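PDB 5EYI: uridylate-specific endoribonuclease nsp11 from Prrsv 16244b, which probably cleaves RNA at uridylates, degrading viral polyuridine sequences and thereby keeping host double-stranded RNA sensors from being triggered. Local coordinates for residues 7-12 with 70-75; 20-25 with 39-44; 50-55 with 87-92; 77-82 with 107-112. The protein carries 1 engineered substitution. All coordinates share one frame; numbering follows the deposited sequence.

Interactions 1, 2 and 3 all lie within the N-terminal domain, while interaction 4 joins that domain's strand 76-78 to helix 109-112 of the NendoU region. Interactions 1 and 3 are buried; 2 and 4 are only partly so. Interaction 3 is ordinary antiparallel sheet pairing with a cation-pi stack on one face. Interaction 2 touches the same sheet through strand 39-41, but a loop is held to it by serine, threonine and aspartate side chains. Interactions 1 and 4 share the small sheet of strands 71-73 and 76-78 and rely mostly on aliphatic packing, and Lys10 and Glu111 form a salt bridge between them.

Interaction 1. Residues 7-12 with 70-75; sequences PLPKVA and GYMVGP
Leu8 lies against the backbone of Gly70, and its side chain carries most of this contact. CG of Leu8 sits 3.7 Å from the carbonyl O of Gly70, while Leu8 CD1 rests over Gly70 CA at 3.9 Å. The glycine makes this approach possible, because a CB at position 70 would collide with that same CD1. The other methyl, CD2 of Leu8, lies near Tyr71 N and is 4.2 Å from Met72 CG. Next to it the thioether joins in, with Met72 SD 4.2 Å from Pro9 CD. Leu8 CG stands anti to its own carbonyl carbon (chi1 -62°), which puts CG beside Gly70 O.

No direct hydrogen bond crosses between the segments. A water takes that role: it accepts from Leu8 N at 3.0 Å and donates to Gly70 O at 2.6 Å. Leu8 is the N-cap residue of the short helix that begins at Pro9, and Val11 N returns to Leu8 O. The contact sets the start of this helix against strand 71-73, the middle strand of a small antiparallel sheet.

Further out, Val77 of strand 76-78 touches both Leu8 and Met72. Ser6 OG bonds to Met72 O, and Gln25 NE2 to Pro7 O. Tyr71 OH bonds to a bound 2-(2-methoxyethoxy)ethanol, probably from the crystallisation liquor.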
loop_
_atom_site.group_PDB
_atom_site.type_symbol
_atom_site.label_atom_id
_atom_site.label_comp_id
_atom_site.label_asym_id
_atom_site.label_seq_id
_atom_site.Cartn_x
_atom_site.Cartn_y
_atom_site.Cartn_z
ATOM N N PRO A 7 -15.662 4.624 25.042
ATOM C CA PRO A 7 -15.243 4.729 23.658
ATOM C C PRO A 7 -16.171 5.561 22.811
ATOM O O PRO A 7 -17.376 5.688 23.110
ATOM C CB PRO A 7 -15.257 3.274 23.164
ATOM C CG PRO A 7 -16.188 2.571 24.081
ATOM C CD PRO A 7 -15.983 3.231 25.409
ATOM N N LEU A 8 -15.592 6.117 21.750
ATOM C CA LEU A 8 -16.380 6.667 20.648
ATOM C C LEU A 8 -17.215 5.515 20.068
ATOM O O LEU A 8 -16.758 4.371 20.083
ATOM C CB LEU A 8 -15.467 7.264 19.573
ATOM C CG LEU A 8 -14.581 8.444 20.020
ATOM C CD1 LEU A 8 -13.555 8.768 18.951
ATOM C CD2 LEU A 8 -15.419 9.663 20.335
ATOM N N PRO A 9 -18.442 5.797 19.578
ATOM C CA PRO A 9 -19.302 4.667 19.164
ATOM C C PRO A 9 -18.657 3.654 18.213
ATOM O O PRO A 9 -18.781 2.449 18.421
ATOM C CB PRO A 9 -20.505 5.359 18.525
ATOM C CG PRO A 9 -20.601 6.663 19.252
ATOM C CD PRO A 9 -19.190 7.070 19.595
ATOM N N LYS A 10 -17.940 4.157 17.215
ATOM C CA LYS A 10 -17.287 3.317 16.208
ATOM C C LYS A 10 -16.335 2.246 16.749
ATOM O O LYS A 10 -16.245 1.172 16.159
ATOM C CB LYS A 10 -16.557 4.180 15.182
ATOM C CG LYS A 10 -15.420 5.032 15.734
ATOM C CD LYS A 10 -15.066 6.137 14.765
ATOM C CE LYS A 10 -14.049 7.077 15.377
ATOM N NZ LYS A 10 -13.759 8.206 14.456
ATOM N N VAL A 11 -15.631 2.534 17.849
ATOM C CA VAL A 11 -14.708 1.571 18.462
ATOM C C VAL A 11 -15.478 0.335 18.922
ATOM O O VAL A 11 -15.091 -0.801 18.610
ATOM C CB VAL A 11 -13.931 2.189 19.655
ATOM C CG1 VAL A 11 -13.316 1.125 20.549
ATOM C CG2 VAL A 11 -12.842 3.126 19.155
ATOM N N ALA A 12 -16.549 0.567 19.678
ATOM C CA ALA A 12 -17.404 -0.524 20.159
ATOM C C ALA A 12 -18.079 -1.246 18.994
ATOM O O ALA A 12 -18.112 -2.471 18.985
ATOM C CB ALA A 12 -18.452 -0.005 21.140
ATOM N N GLY A 70 -9.884 9.195 21.211
ATOM C CA GLY A 70 -11.005 10.060 21.558
ATOM C C GLY A 70 -11.915 9.291 22.492
ATOM O O GLY A 70 -11.914 8.060 22.502
ATOM N N TYR A 71 -12.662 10.009 23.316
ATOM C CA TYR A 71 -13.499 9.361 24.319
ATOM C C TYR A 71 -14.635 10.253 24.718
ATOM O O TYR A 71 -14.637 11.443 24.418
ATOM C CB TYR A 71 -12.668 8.956 25.548
ATOM C CG TYR A 71 -12.080 10.113 26.339
ATOM C CD1 TYR A 71 -12.722 10.602 27.475
ATOM C CD2 TYR A 71 -10.882 10.712 25.958
ATOM C CE1 TYR A 71 -12.198 11.663 28.203
ATOM C CE2 TYR A 71 -10.346 11.778 26.679
ATOM C CZ TYR A 71 -11.008 12.240 27.809
ATOM O OH TYR A 71 -10.493 13.284 28.532
ATOM N N MET A 72 -15.594 9.657 25.409
ATOM C CA MET A 72 -16.761 10.365 25.903
ATOM C C MET A 72 -16.920 10.211 27.408
ATOM O O MET A 72 -16.589 9.167 27.984
ATOM C CB MET A 72 -18.021 9.868 25.187
ATOM C CG MET A 72 -17.967 10.105 23.687
ATOM S SD MET A 72 -19.512 9.805 22.805
ATOM C CE MET A 72 -20.605 11.040 23.509
ATOM N N VAL A 73 -17.397 11.281 28.040
ATOM C CA VAL A 73 -17.882 11.240 29.408
ATOM C C VAL A 73 -19.264 11.849 29.326
ATOM O O VAL A 73 -19.409 13.042 29.050
ATOM C CB VAL A 73 -16.997 12.044 30.379
ATOM C CG1 VAL A 73 -17.556 11.961 31.803
ATOM C CG2 VAL A 73 -15.557 11.551 30.320
ATOM N N GLY A 74 -20.285 11.022 29.520
ATOM C CA GLY A 74 -21.652 11.449 29.283
ATOM C C GLY A 74 -21.799 11.781 27.807
ATOM O O GLY A 74 -21.211 11.099 26.957
ATOM N N PRO A 75 -22.541 12.854 27.488
ATOM C CA PRO A 75 -22.730 13.210 26.087
ATOM C C PRO A 75 -21.566 13.996 25.454
ATOM O O PRO A 75 -21.618 14.277 24.258
ATOM C CB PRO A 75 -24.007 14.052 26.124
ATOM C CG PRO A 75 -23.957 14.724 27.447
ATOM C CD PRO A 75 -23.238 13.791 28.388
HETATM O O HOH W 1 -12.681 5.843 21.297
#

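Interaction 2. Residues 20-25 with 39-44; sequences SPDLTQ and VVTTQN
Ser20 passes beside Val39 and Val40 where the chain leaves strand 19-20 next to strand 39-41, the nearest CA atoms, those of Ser20 and Val39, being 5.1 Å apart. Ser20 OG, anti to its backbone N (chi1 -176°), donates to Val40 O at 2.6 Å. The same hydroxyl accepts from Asp22 N and, more directly, from Leu23 N at 2.9 Å, which makes an ST turn and an ST motif; three bonds therefore fix it, and it ties the turn to the strand.

Asp22 adds a second polar grip. Its OD2 takes Thr42 N on the syn lone pair, at 3.0 Å and nearly straight (172°), and also accepts from Thr42 OG1 at 3.1 Å, nearly along the C-O axis. Its OD1 is met by Thr41 OG1 at 2.7 Å from above the carboxylate plane. Three donors on one carboxylate would be expected to favour its charged form. Thr41 OG1 also accepts from Gln43 N, an ST turn where strand 39-41 runs out into loop.

Apolar contacts flank these bonds: Pro21 CD meets Val39 CB at 4.0 Å, and Leu23 spreads its methyls, CD1 against Val40 CG2 and CD2 against Thr42 CG2. Trp48 packs on Pro21, Thr41 and Gln43.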
loop_
_atom_site.group_PDB
_atom_site.type_symbol
_atom_site.label_atom_id
_atom_site.label_comp_id
_atom_site.label_asym_id
_atom_site.label_seq_id
_atom_site.Cartn_x
_atom_site.Cartn_y
_atom_site.Cartn_z
ATOM N N SER A 20 -26.232 -0.576 24.857
ATOM C CA SER A 20 -25.738 -0.296 26.190
ATOM C C SER A 20 -26.902 -0.040 27.128
ATOM O O SER A 20 -27.809 0.721 26.786
ATOM C CB SER A 20 -24.852 0.943 26.199
ATOM O OG SER A 20 -24.322 1.141 27.496
ATOM N N PRO A 21 -26.873 -0.646 28.329
ATOM C CA PRO A 21 -27.861 -0.240 29.320
ATOM C C PRO A 21 -27.599 1.148 29.912
ATOM O O PRO A 21 -28.553 1.789 30.330
ATOM C CB PRO A 21 -27.746 -1.324 30.393
ATOM C CG PRO A 21 -26.349 -1.810 30.277
ATOM C CD PRO A 21 -25.983 -1.701 28.836
ATOM N N ASP A 22 -26.344 1.610 29.918
ATOM C CA ASP A 22 -25.948 2.812 30.684
ATOM C C ASP A 22 -25.341 3.983 29.900
ATOM O O ASP A 22 -25.458 5.111 30.339
ATOM C CB ASP A 22 -24.992 2.422 31.833
ATOM C CG ASP A 22 -23.744 1.665 31.356
ATOM O OD1 ASP A 22 -23.887 0.686 30.593
ATOM O OD2 ASP A 22 -22.620 2.031 31.769
ATOM N N LEU A 23 -24.703 3.726 28.761
ATOM C CA LEU A 23 -23.976 4.742 27.999
ATOM C C LEU A 23 -24.849 5.391 26.936
ATOM O O LEU A 23 -25.384 4.705 26.069
ATOM C CB LEU A 23 -22.763 4.106 27.322
ATOM C CG LEU A 23 -21.656 3.642 28.267
ATOM C CD1 LEU A 23 -20.630 2.821 27.505
ATOM C CD2 LEU A 23 -21.008 4.842 28.946
ATOM N N THR A 24 -24.965 6.716 26.989
ATOM C CA THR A 24 -25.923 7.435 26.152
ATOM C C THR A 24 -25.564 7.452 24.676
ATOM O O THR A 24 -26.458 7.566 23.842
ATOM C CB THR A 24 -26.137 8.889 26.617
ATOM O OG1 THR A 24 -24.874 9.572 26.680
ATOM C CG2 THR A 24 -26.804 8.899 27.979
ATOM N N GLN A 25 -24.275 7.327 24.352
ATOM C CA GLN A 25 -23.845 7.364 22.946
ATOM C C GLN A 25 -24.155 6.071 22.183
ATOM O O GLN A 25 -23.972 6.007 20.969
ATOM C CB GLN A 25 -22.362 7.755 22.808
ATOM C CG GLN A 25 -21.321 6.684 23.154
ATOM C CD GLN A 25 -20.867 6.736 24.601
ATOM O OE1 GLN A 25 -21.666 7.013 25.501
ATOM N NE2 GLN A 25 -19.584 6.457 24.836
ATOM N N VAL A 39 -23.252 -6.173 25.196
ATOM C CA VAL A 39 -23.453 -4.813 25.696
ATOM C C VAL A 39 -22.120 -4.112 25.963
ATOM O O VAL A 39 -21.202 -4.700 26.507
ATOM C CB VAL A 39 -24.357 -4.776 26.952
ATOM C CG1 VAL A 39 -25.814 -5.006 26.566
ATOM C CG2 VAL A 39 -23.904 -5.787 27.999
ATOM N N VAL A 40 -22.034 -2.856 25.539
ATOM C CA VAL A 40 -20.918 -1.991 25.872
ATOM C C VAL A 40 -21.384 -1.178 27.071
ATOM O O VAL A 40 -22.517 -0.689 27.097
ATOM C CB VAL A 40 -20.450 -1.105 24.689
ATOM C CG1 VAL A 40 -21.578 -0.265 24.093
ATOM C CG2 VAL A 40 -19.287 -0.212 25.122
ATOM N N THR A 41 -20.523 -1.066 28.071
ATOM C CA THR A 41 -20.936 -0.600 29.385
ATOM C C THR A 41 -19.727 -0.172 30.209
ATOM O O THR A 41 -18.592 -0.527 29.878
ATOM C CB THR A 41 -21.701 -1.719 30.134
ATOM O OG1 THR A 41 -22.204 -1.224 31.380
ATOM C CG2 THR A 41 -20.805 -2.949 30.380
ATOM N N THR A 42 -19.974 0.600 31.271
ATOM C CA THR A 42 -18.942 0.859 32.285
ATOM C C THR A 42 -19.158 0.026 33.549
ATOM O O THR A 42 -18.380 0.146 34.497
ATOM C CB THR A 42 -18.819 2.354 32.650
ATOM O OG1 THR A 42 -20.029 2.813 33.247
ATOM C CG2 THR A 42 -18.530 3.174 31.424
ATOM N N GLN A 43 -20.185 -0.833 33.552
ATOM C CA GLN A 43 -20.472 -1.717 34.682
ATOM C C GLN A 43 -20.015 -3.130 34.366
ATOM O O GLN A 43 -20.526 -3.758 33.427
ATOM C CB GLN A 43 -21.959 -1.721 34.960
ATOM C CG GLN A 43 -22.505 -0.347 35.312
ATOM C CD GLN A 43 -24.017 -0.315 35.331
ATOM O OE1 GLN A 43 -24.667 -1.351 35.461
ATOM N NE2 GLN A 43 -24.587 0.876 35.202
ATOM N N ASN A 44 -19.058 -3.636 35.139
ATOM C CA ASN A 44 -18.580 -5.002 34.961
ATOM C C ASN A 44 -19.541 -6.012 35.612
ATOM O O ASN A 44 -19.224 -6.654 36.620
ATOM C CB ASN A 44 -17.152 -5.151 35.499
ATOM C CG ASN A 44 -16.562 -6.521 35.224
ATOM O OD1 ASN A 44 -17.041 -7.267 34.357
ATOM N ND2 ASN A 44 -15.517 -6.871 35.970
#

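Interaction 3. Residues 50-55 with 87-92; sequences DRLVAS and YYLTKF
Arg51 and Phe92 make the most extensive side-chain contact, at one end of an antiparallel strand pair. The guanidinium lies flat on the ring, planes 12° apart, with Arg51 CZ 3.7 Å from the ring centroid: a cation-pi stack in which NH2 sits over the ring centre. Asn44 OD1 bonds to this NH2 and Trp48 O to NH1, holding the group in place. Val53 CG2 approaches the same ring obliquely.

The supporting backbone ladder is regular, with hydrogen-bonded pairs Arg51-Phe92, Val53-Thr90 and Ser55-Tyr88. Phe92 N meets Arg51 O at 2.8 Å, almost linear (178°). On the opposite face, Leu89 CD2 touches Leu52 CG at 4.1 Å and Ala54 CB at 4.0 Å.

Toward partly exposed Ser55, a water rather than a stack bridges the Arg51 face: it donates to Val53 O at 2.7 Å and to Ser55 OG at 2.8 Å, and is hydrogen-bonded to Thr90 OG1. Ser55 OG also bonds to Arg57 O, and Thr90 OG1 to Ser63 OG.

The pair is central in a mixed sheet: strand 39-41 runs parallel beside 51-55, strand 64-67 flanks 85-93, and helix 9-14 covers the Leu52 and Leu89 face through Ala12 and Val11.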
loop_
_atom_site.group_PDB
_atom_site.type_symbol
_atom_site.label_atom_id
_atom_site.label_comp_id
_atom_site.label_asym_id
_atom_site.label_seq_id
_atom_site.Cartn_x
_atom_site.Cartn_y
_atom_site.Cartn_z
ATOM N N ASP A 50 -21.751 -11.493 27.635
ATOM C CA ASP A 50 -21.094 -10.886 26.479
ATOM C C ASP A 50 -21.136 -9.387 26.701
ATOM O O ASP A 50 -22.185 -8.758 26.591
ATOM C CB ASP A 50 -21.786 -11.312 25.189
ATOM C CG ASP A 50 -21.855 -12.823 25.059
ATOM O OD1 ASP A 50 -20.805 -13.444 24.813
ATOM O OD2 ASP A 50 -22.949 -13.399 25.242
ATOM N N ARG A 51 -19.999 -8.826 27.089
ATOM C CA ARG A 51 -19.943 -7.423 27.441
ATOM C C ARG A 51 -18.587 -6.829 27.153
ATOM O O ARG A 51 -17.566 -7.505 27.254
ATOM C CB ARG A 51 -20.323 -7.213 28.915
ATOM C CG ARG A 51 -19.411 -7.903 29.911
ATOM C CD ARG A 51 -19.821 -7.616 31.351
ATOM N NE ARG A 51 -18.838 -8.146 32.292
ATOM C CZ ARG A 51 -18.657 -9.432 32.593
ATOM N NH1 ARG A 51 -19.398 -10.393 32.037
ATOM N NH2 ARG A 51 -17.716 -9.769 33.473
ATOM N N LEU A 52 -18.596 -5.556 26.788
ATOM C CA LEU A 52 -17.385 -4.807 26.517
ATOM C C LEU A 52 -17.353 -3.746 27.591
ATOM O O LEU A 52 -18.145 -2.807 27.542
ATOM C CB LEU A 52 -17.441 -4.181 25.119
ATOM C CG LEU A 52 -16.210 -3.381 24.690
ATOM C CD1 LEU A 52 -14.984 -4.285 24.627
ATOM C CD2 LEU A 52 -16.467 -2.688 23.356
ATOM N N VAL A 53 -16.481 -3.915 28.586
ATOM C CA VAL A 53 -16.463 -3.006 29.725
ATOM C C VAL A 53 -15.427 -1.924 29.464
ATOM O O VAL A 53 -14.268 -2.234 29.207
ATOM C CB VAL A 53 -16.154 -3.716 31.066
ATOM C CG1 VAL A 53 -16.164 -2.703 32.211
ATOM C CG2 VAL A 53 -17.173 -4.821 31.345
ATOM N N ALA A 54 -15.869 -0.669 29.522
ATOM C CA ALA A 54 -14.996 0.500 29.465
ATOM C C ALA A 54 -14.731 0.997 30.885
ATOM O O ALA A 54 -15.669 1.283 31.636
ATOM C CB ALA A 54 -15.662 1.598 28.664
ATOM N N SER A 55 -13.466 1.108 31.257
ATOM C CA SER A 55 -13.121 1.473 32.628
ATOM C C SER A 55 -11.942 2.412 32.660
ATOM O O SER A 55 -11.076 2.387 31.781
ATOM C CB SER A 55 -12.797 0.221 33.446
ATOM O OG SER A 55 -11.696 -0.484 32.895
ATOM N N TYR A 87 -9.068 5.279 28.192
ATOM C CA TYR A 87 -9.891 4.307 28.937
ATOM C C TYR A 87 -9.302 2.918 28.694
ATOM O O TYR A 87 -8.470 2.750 27.811
ATOM C CB TYR A 87 -11.373 4.353 28.481
ATOM C CG TYR A 87 -11.544 4.233 26.974
ATOM C CD1 TYR A 87 -11.581 5.365 26.167
ATOM C CD2 TYR A 87 -11.617 2.987 26.352
ATOM C CE1 TYR A 87 -11.699 5.264 24.790
ATOM C CE2 TYR A 87 -11.736 2.884 24.967
ATOM C CZ TYR A 87 -11.776 4.027 24.195
ATOM O OH TYR A 87 -11.887 3.926 22.823
ATOM N N TYR A 88 -9.732 1.941 29.485
ATOM C CA TYR A 88 -9.420 0.526 29.275
ATOM C C TYR A 88 -10.649 -0.161 28.716
ATOM O O TYR A 88 -11.762 0.210 29.053
ATOM C CB TYR A 88 -9.026 -0.162 30.587
ATOM C CG TYR A 88 -7.658 0.241 31.060
ATOM C CD1 TYR A 88 -7.483 1.386 31.826
ATOM C CD2 TYR A 88 -6.533 -0.507 30.718
ATOM C CE1 TYR A 88 -6.233 1.774 32.239
ATOM C CE2 TYR A 88 -5.275 -0.119 31.129
ATOM C CZ TYR A 88 -5.135 1.023 31.889
ATOM O OH TYR A 88 -3.889 1.414 32.293
ATOM N N LEU A 89 -10.432 -1.162 27.865
ATOM C CA LEU A 89 -11.507 -2.020 27.376
ATOM C C LEU A 89 -11.255 -3.456 27.784
ATOM O O LEU A 89 -10.141 -3.962 27.643
ATOM C CB LEU A 89 -11.630 -1.950 25.850
ATOM C CG LEU A 89 -12.290 -0.708 25.253
ATOM C CD1 LEU A 89 -12.395 -0.886 23.745
ATOM C CD2 LEU A 89 -13.649 -0.412 25.857
ATOM N N THR A 90 -12.299 -4.110 28.276
ATOM C CA THR A 90 -12.234 -5.525 28.580
ATOM C C THR A 90 -13.428 -6.210 27.926
ATOM O O THR A 90 -14.562 -5.837 28.169
ATOM C CB THR A 90 -12.219 -5.770 30.103
ATOM O OG1 THR A 90 -11.313 -4.850 30.722
ATOM C CG2 THR A 90 -11.762 -7.193 30.409
ATOM N N LYS A 91 -13.155 -7.198 27.086
ATOM C CA LYS A 91 -14.190 -7.892 26.335
ATOM C C LYS A 91 -14.446 -9.267 26.935
ATOM O O LYS A 91 -13.540 -10.096 27.007
ATOM C CB LYS A 91 -13.758 -8.040 24.878
ATOM C CG LYS A 91 -14.704 -8.846 24.008
ATOM C CD LYS A 91 -14.379 -8.629 22.544
ATOM C CE LYS A 91 -15.094 -9.623 21.644
ATOM N NZ LYS A 91 -14.969 -9.201 20.219
ATOM N N PHE A 92 -15.682 -9.508 27.346
ATOM C CA PHE A 92 -16.083 -10.817 27.833
ATOM C C PHE A 92 -16.973 -11.466 26.804
ATOM O O PHE A 92 -17.928 -10.841 26.362
ATOM C CB PHE A 92 -16.849 -10.682 29.137
ATOM C CG PHE A 92 -16.010 -10.181 30.268
ATOM C CD1 PHE A 92 -15.374 -11.075 31.126
ATOM C CD2 PHE A 92 -15.844 -8.820 30.474
ATOM C CE1 PHE A 92 -14.588 -10.612 32.176
ATOM C CE2 PHE A 92 -15.065 -8.352 31.520
ATOM C CZ PHE A 92 -14.442 -9.248 32.377
HETATM O O HOH W 2 -12.210 -2.431 31.007
#

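Interaction 4. Residues 77-82 with 107-112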
loop_
_atom_site.group_PDB
_atom_site.type_symbol
_atom_site.label_atom_id
_atom_site.label_comp_id
_atom_site.label_asym_id
_atom_site.label_seq_id
_atom_site.Cartn_x
_atom_site.Cartn_y
_atom_site.Cartn_z
ATOM N N VAL A 77 -17.753 14.654 24.029
ATOM C CA VAL A 77 -16.644 13.994 23.370
ATOM C C VAL A 77 -15.380 14.780 23.686
ATOM O O VAL A 77 -15.374 16.015 23.616
ATOM C CB VAL A 77 -16.845 13.974 21.839
ATOM C CG1 VAL A 77 -15.673 13.302 21.141
ATOM C CG2 VAL A 77 -18.147 13.275 21.475
ATOM N N PHE A 78 -14.310 14.063 24.009
ATOM C CA PHE A 78 -13.015 14.674 24.274
ATOM C C PHE A 78 -11.963 14.090 23.348
ATOM O O PHE A 78 -12.018 12.905 22.978
ATOM C CB PHE A 78 -12.622 14.468 25.736
ATOM C CG PHE A 78 -13.602 15.071 26.697
ATOM C CD1 PHE A 78 -14.701 14.344 27.135
ATOM C CD2 PHE A 78 -13.458 16.391 27.118
ATOM C CE1 PHE A 78 -15.627 14.909 28.003
ATOM C CE2 PHE A 78 -14.384 16.968 27.985
ATOM C CZ PHE A 78 -15.471 16.225 28.431
ATOM N N LEU A 79 -11.017 14.942 22.976
ATOM C CA LEU A 79 -9.843 14.536 22.213
ATOM C C LEU A 79 -8.949 13.621 23.037
ATOM O O LEU A 79 -8.806 13.805 24.241
ATOM C CB LEU A 79 -9.032 15.765 21.774
ATOM C CG LEU A 79 -9.350 16.450 20.435
ATOM C CD1 LEU A 79 -10.756 16.197 19.920
ATOM C CD2 LEU A 79 -9.067 17.938 20.501
ATOM N N GLY A 80 -8.350 12.641 22.372
ATOM C CA GLY A 80 -7.303 11.848 22.967
ATOM C C GLY A 80 -6.028 12.674 23.080
ATOM O O GLY A 80 -5.792 13.597 22.285
ATOM N N THR A 81 -5.226 12.346 24.087
ATOM C CA THR A 81 -3.917 12.944 24.279
ATOM C C THR A 81 -2.891 11.865 23.974
ATOM O O THR A 81 -2.921 10.818 24.610
ATOM C CB THR A 81 -3.740 13.422 25.729
ATOM O OG1 THR A 81 -4.787 14.335 26.044
ATOM C CG2 THR A 81 -2.385 14.129 25.931
ATOM N N PRO A 82 -1.979 12.109 23.009
ATOM C CA PRO A 82 -0.943 11.125 22.681
ATOM C C PRO A 82 -0.214 10.599 23.926
ATOM O O PRO A 82 0.162 11.387 24.793
ATOM C CB PRO A 82 0.037 11.925 21.827
ATOM C CG PRO A 82 -0.772 13.021 21.231
ATOM C CD PRO A 82 -1.812 13.362 22.244
ATOM N N THR A 107 -8.806 9.830 17.165
ATOM C CA THR A 107 -8.497 10.788 18.231
ATOM C C THR A 107 -9.677 11.599 18.740
ATOM O O THR A 107 -9.511 12.406 19.656
ATOM C CB THR A 107 -7.426 11.765 17.745
ATOM O OG1 THR A 107 -7.879 12.391 16.537
ATOM C CG2 THR A 107 -6.134 11.026 17.488
ATOM N N GLY A 108 -10.856 11.413 18.147
ATOM C CA GLY A 108 -12.040 12.200 18.496
ATOM C C GLY A 108 -12.174 13.509 17.744
ATOM O O GLY A 108 -13.174 14.224 17.918
ATOM N N ARG A 109 -11.202 13.826 16.890
ATOM C CA ARG A 109 -11.210 15.116 16.184
ATOM C C ARG A 109 -12.354 15.243 15.189
ATOM O O ARG A 109 -12.955 16.326 15.054
ATOM C CB ARG A 109 -9.880 15.360 15.480
ATOM C CG ARG A 109 -8.840 15.912 16.428
ATOM C CD ARG A 109 -7.531 16.149 15.729
ATOM N NE ARG A 109 -6.813 14.913 15.470
ATOM C CZ ARG A 109 -5.575 14.854 14.986
ATOM N NH1 ARG A 109 -4.905 15.980 14.728
ATOM N NH2 ARG A 109 -5.003 13.671 14.778
ATOM N N ILE A 110 -12.648 14.151 14.490
ATOM C CA ILE A 110 -13.799 14.129 13.586
ATOM C C ILE A 110 -15.108 14.423 14.350
ATOM O O ILE A 110 -15.891 15.261 13.926
ATOM C CB ILE A 110 -13.869 12.804 12.788
ATOM C CG1 ILE A 110 -12.763 12.784 11.727
ATOM C CG2 ILE A 110 -15.220 12.631 12.104
ATOM C CD1 ILE A 110 -12.405 11.396 11.243
ATOM N N GLU A 111 -15.310 13.778 15.497
ATOM C CA GLU A 111 -16.582 13.894 16.215
ATOM C C GLU A 111 -16.799 15.303 16.762
ATOM O O GLU A 111 -17.918 15.800 16.710
ATOM C CB GLU A 111 -16.721 12.849 17.324
ATOM C CG GLU A 111 -17.021 11.432 16.826
ATOM C CD GLU A 111 -15.800 10.713 16.262
ATOM O OE1 GLU A 111 -14.677 11.275 16.295
ATOM O OE2 GLU A 111 -15.968 9.578 15.771
ATOM N N VAL A 112 -15.745 15.951 17.260
ATOM C CA VAL A 112 -15.869 17.346 17.735
ATOM C C VAL A 112 -15.601 18.392 16.663
ATOM O O VAL A 112 -15.781 19.569 16.930
ATOM C CB VAL A 112 -15.005 17.648 18.985
ATOM C CG1 VAL A 112 -15.278 16.625 20.066
ATOM C CG2 VAL A 112 -13.522 17.702 18.672
#
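This contact joins the two parts of the chain: edge strand 76-78 and the loop after it, from the N-terminal domain, pack on the short helix 109-112 within the NendoU region. Gly108 is the helix N-cap, and Val77 and Leu79 pack on the single turn that follows it. CG1 of Val77 meets Val112 CG1 at 3.5 Å and brushes Glu111 CB at 4.0 Å. Leu79 reaches the other methyl of Val112, its CD1 3.4 Å from Val112 CG2, tighter than usual, though Leu79 is off a standard rotamer and the exact distance is doubtful; the same CD1 lies near Gly108 O, and the Arg109 side chain crosses that of Leu79 at about a right angle.

The backbones run close at Thr107 and Gly108. The positive phi of Gly108 (87°) suits glycine, and a CB there would also press on Phe78 O. Thr107 O takes the hydrogen bond from Gly80 N at 3.0 Å, with Leu79 CA making a CA-H...O contact to the same oxygen.

The polar ends find partners outside the two segments. Glu111 OE2 forms a salt bridge with Lys10, and Arg109 NH1 one with Glu122, while Asp182 O accepts from both Thr107 OG1 and Arg109 NH2. The Arg109 chain bends at chi3 (-75°), and its NE donates to Thr107 OG1 at 2.9 Å, with that oxygen lying in the guanidinium plane.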